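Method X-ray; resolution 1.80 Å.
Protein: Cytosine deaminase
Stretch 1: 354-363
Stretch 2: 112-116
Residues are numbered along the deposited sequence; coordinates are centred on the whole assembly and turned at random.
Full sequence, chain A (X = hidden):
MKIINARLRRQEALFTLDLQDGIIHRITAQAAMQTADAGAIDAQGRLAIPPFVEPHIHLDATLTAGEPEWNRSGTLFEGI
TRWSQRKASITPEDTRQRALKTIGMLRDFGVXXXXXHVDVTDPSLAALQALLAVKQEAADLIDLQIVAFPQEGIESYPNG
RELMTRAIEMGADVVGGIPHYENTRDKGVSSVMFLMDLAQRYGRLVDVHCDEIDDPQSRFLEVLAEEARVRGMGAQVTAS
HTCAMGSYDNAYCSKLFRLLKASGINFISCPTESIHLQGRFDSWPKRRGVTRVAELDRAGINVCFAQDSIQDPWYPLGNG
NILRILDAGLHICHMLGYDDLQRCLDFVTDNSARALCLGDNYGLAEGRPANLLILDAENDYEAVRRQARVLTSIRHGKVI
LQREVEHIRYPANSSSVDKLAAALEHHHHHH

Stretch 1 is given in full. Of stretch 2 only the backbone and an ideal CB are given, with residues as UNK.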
# COMPACT_ATOMS: atom_id res chain seq x y z
N ARG A 354 17.43 -1.92 -16.15
CA ARG A 354 18.57 -2.82 -16.24
C ARG A 354 18.12 -4.27 -16.42
O ARG A 354 18.73 -5.03 -17.17
CB ARG A 354 19.44 -2.69 -14.99
CG ARG A 354 20.67 -3.57 -14.99
CD ARG A 354 21.58 -3.21 -13.81
NE ARG A 354 22.58 -4.25 -13.56
CZ ARG A 354 23.36 -4.30 -12.48
NH1 ARG A 354 23.26 -3.38 -11.53
NH2 ARG A 354 24.23 -5.29 -12.35
N ALA A 355 17.06 -4.65 -15.72
CA ALA A 355 16.51 -6.00 -15.82
C ALA A 355 16.02 -6.26 -17.25
O ALA A 355 16.15 -7.36 -17.78
CB ALA A 355 15.38 -6.19 -14.82
N LEU A 356 15.48 -5.22 -17.87
CA LEU A 356 14.97 -5.33 -19.23
C LEU A 356 16.06 -5.09 -20.27
O LEU A 356 15.79 -5.11 -21.47
CB LEU A 356 13.78 -4.38 -19.45
CG LEU A 356 12.40 -5.01 -19.20
CD1 LEU A 356 12.28 -5.65 -17.82
CD2 LEU A 356 11.27 -4.00 -19.40
N CYS A 357 17.30 -4.88 -19.81
CA CYS A 357 18.43 -4.63 -20.72
C CYS A 357 18.17 -3.50 -21.70
O CYS A 357 18.48 -3.63 -22.88
CB CYS A 357 18.79 -5.89 -21.52
SG CYS A 357 19.45 -7.23 -20.52
N LEU A 358 17.62 -2.39 -21.21
CA LEU A 358 17.29 -1.28 -22.11
C LEU A 358 18.53 -0.50 -22.54
O LEU A 358 18.54 0.11 -23.62
CB LEU A 358 16.27 -0.35 -21.45
CG LEU A 358 14.95 -1.02 -21.10
CD1 LEU A 358 14.00 -0.02 -20.46
CD2 LEU A 358 14.33 -1.66 -22.35
N GLY A 359 19.56 -0.53 -21.71
CA GLY A 359 20.82 0.14 -21.99
C GLY A 359 20.64 1.60 -22.35
O GLY A 359 19.94 2.35 -21.65
N ASP A 360 21.24 2.01 -23.46
CA ASP A 360 21.22 3.41 -23.87
C ASP A 360 19.87 3.89 -24.40
O ASP A 360 19.73 5.05 -24.77
CB ASP A 360 22.33 3.71 -24.88
CG ASP A 360 23.68 3.84 -24.21
OD1 ASP A 360 23.72 3.87 -22.96
OD2 ASP A 360 24.70 3.91 -24.93
N ASN A 361 18.88 3.01 -24.43
CA ASN A 361 17.53 3.43 -24.82
C ASN A 361 16.72 3.93 -23.62
O ASN A 361 15.53 4.22 -23.74
CB ASN A 361 16.80 2.29 -25.54
CG ASN A 361 17.38 2.01 -26.91
OD1 ASN A 361 17.79 2.93 -27.63
ND2 ASN A 361 17.44 0.74 -27.29
N TYR A 362 17.38 4.06 -22.48
CA TYR A 362 16.72 4.48 -21.24
C TYR A 362 17.64 5.40 -20.45
O TYR A 362 18.85 5.19 -20.41
CB TYR A 362 16.36 3.25 -20.40
CG TYR A 362 15.53 3.58 -19.17
CD1 TYR A 362 16.13 3.95 -17.97
CD2 TYR A 362 14.14 3.51 -19.21
CE1 TYR A 362 15.37 4.25 -16.85
CE2 TYR A 362 13.38 3.81 -18.10
CZ TYR A 362 14.00 4.18 -16.92
OH TYR A 362 13.25 4.47 -15.82
N GLY A 363 17.07 6.42 -19.82
CA GLY A 363 17.83 7.29 -18.94
C GLY A 363 17.94 8.73 -19.42
O GLY A 363 18.00 8.98 -20.62
N UNK A 112 6.35 3.44 -19.69
CA UNK A 112 6.63 3.37 -21.12
C UNK A 112 7.38 2.09 -21.52
O UNK A 112 7.64 1.85 -22.70
CB UNK A 112 7.44 4.60 -21.54
N UNK A 113 7.76 1.31 -20.52
CA UNK A 113 8.46 0.05 -20.74
C UNK A 113 7.77 -1.07 -19.98
O UNK A 113 7.52 -0.96 -18.78
CB UNK A 113 9.93 0.16 -20.31
N UNK A 114 7.43 -2.13 -20.70
CA UNK A 114 6.64 -3.21 -20.12
C UNK A 114 7.19 -4.56 -20.57
O UNK A 114 7.48 -4.75 -21.74
CB UNK A 114 5.17 -3.07 -20.51
N UNK A 115 7.32 -5.49 -19.63
CA UNK A 115 7.62 -6.87 -19.99
C UNK A 115 6.44 -7.73 -19.56
O UNK A 115 6.13 -7.81 -18.36
CB UNK A 115 8.92 -7.35 -19.34
N UNK A 116 5.77 -8.36 -20.52
CA UNK A 116 4.62 -9.18 -20.18
C UNK A 116 4.97 -10.65 -20.32
O UNK A 116 5.66 -11.04 -21.25
CB UNK A 116 3.42 -8.83 -21.06

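Stretch 2 is a length of strand that runs past the end of a helix in stretch 1 and the loop that follows it. Strand side chains alternate in direction, so not every position can face stretch 1. The nearest CA atoms across the two stretches belong to L356 and position 115, 7.5 Å apart. That leaves room for side chains between the backbones.

Position 112 has CA-to-CB sideways to stretch 1. Nothing of stretch 1 lies within 5.5 Å of the ideal CB. Stretch 1 therefore sets little limit here, and many residues would suit. The deposited residue is Q112. The closest approach of its side chain to stretch 1 is Q112 CB to Y362 CE2, 7.0 Å, and its amide is hydrogen-bonded elsewhere in the structure.

Position 113 points toward stretch 1. Its phi/psi of -129/126 is ordinary for a strand. The ideal CB is 4.1 Å from L358 CD1 and 4.5 Å from L356 CD2, and Y362 CE2 is 5.5 Å away. The surroundings are two leucine methyls and an aromatic ring, with the carbonyl O of N361 further out. A flat or apolar side chain of medium size would suit: leucine, methionine, phenylalanine or histidine. A polar ring edge could also make use of the carbonyl. The residue is H113, with chi1 in the m well. L358 CD1 lies over one face of its ring, 3.6 Å from the ring centroid and 15° off the normal, a CH-pi contact. H113 CD2 is 3.7 Å from Y362 CD2 and meets the tyrosine ring at its edge. The two ring planes are at 64°, with centroids 5.5 Å apart. H113 NE2 and N361 O are 4.4 Å apart, too far for a direct hydrogen bond, and a water fills the gap. The water oxygen is 2.7 Å from H113 NE2 and 2.8 Å from N361 O, to which it donates.

Position 114 points away from stretch 1, with nothing of that stretch near its ideal CB. The visible atoms do not select a side chain, though the extended backbone is compatible with a beta-branched one. The residue is V114, chi1 t. Its backbone still touches stretch 1, with L356 CD2 4.3 Å from V114 C.

Position 115 points toward stretch 1 again. The ideal CB is 4.1 Å from L356 CD1, so an aliphatic start is favoured. Further along, the carbonyl O of A355 offers an acceptor at the helix end. Leucine or methionine could pack on L356; lysine or arginine could also reach towards the carbonyl. The residue is R115. L356 CD1 lies over one face of the guanidinium, 3.7 Å from R115 NE. R115 NH2 is 3.4 Å from A355 O and 3.6 Å from L356 CA. The guanidinium nitrogens are hydrogen-bonded elsewhere in the structure.

Position 116 is out of reach of stretch 1, which therefore gives no preference. The residue is T116. Its OG1 is hydrogen-bonded to a residue adjoining one of the stretches.

Stretch 2 (112-116) QHVRT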
# COMPACT_ATOMS: atom_id res chain seq x y z
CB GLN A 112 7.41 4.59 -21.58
CG GLN A 112 6.64 5.91 -21.53
CD GLN A 112 7.38 7.03 -22.24
OE1 GLN A 112 8.05 6.80 -23.25
NE2 GLN A 112 7.28 8.25 -21.72
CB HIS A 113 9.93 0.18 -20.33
CG HIS A 113 10.68 1.19 -21.14
ND1 HIS A 113 11.16 0.91 -22.40
CD2 HIS A 113 11.00 2.48 -20.88
CE1 HIS A 113 11.76 1.98 -22.88
NE2 HIS A 113 11.68 2.95 -21.98
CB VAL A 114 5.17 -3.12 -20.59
CG1 VAL A 114 4.35 -4.31 -20.05
CG2 VAL A 114 4.55 -1.80 -20.18
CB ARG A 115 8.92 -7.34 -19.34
CG ARG A 115 9.21 -8.82 -19.56
CD ARG A 115 10.52 -9.24 -18.88
NE ARG A 115 11.69 -8.82 -19.65
CZ ARG A 115 12.93 -9.05 -19.27
NH1 ARG A 115 13.15 -9.67 -18.11
NH2 ARG A 115 13.96 -8.65 -20.02
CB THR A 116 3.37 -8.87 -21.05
OG1 THR A 116 2.26 -9.64 -20.58
CG2 THR A 116 3.61 -9.21 -22.52
O HOH W 1 13.22 5.09 -22.52
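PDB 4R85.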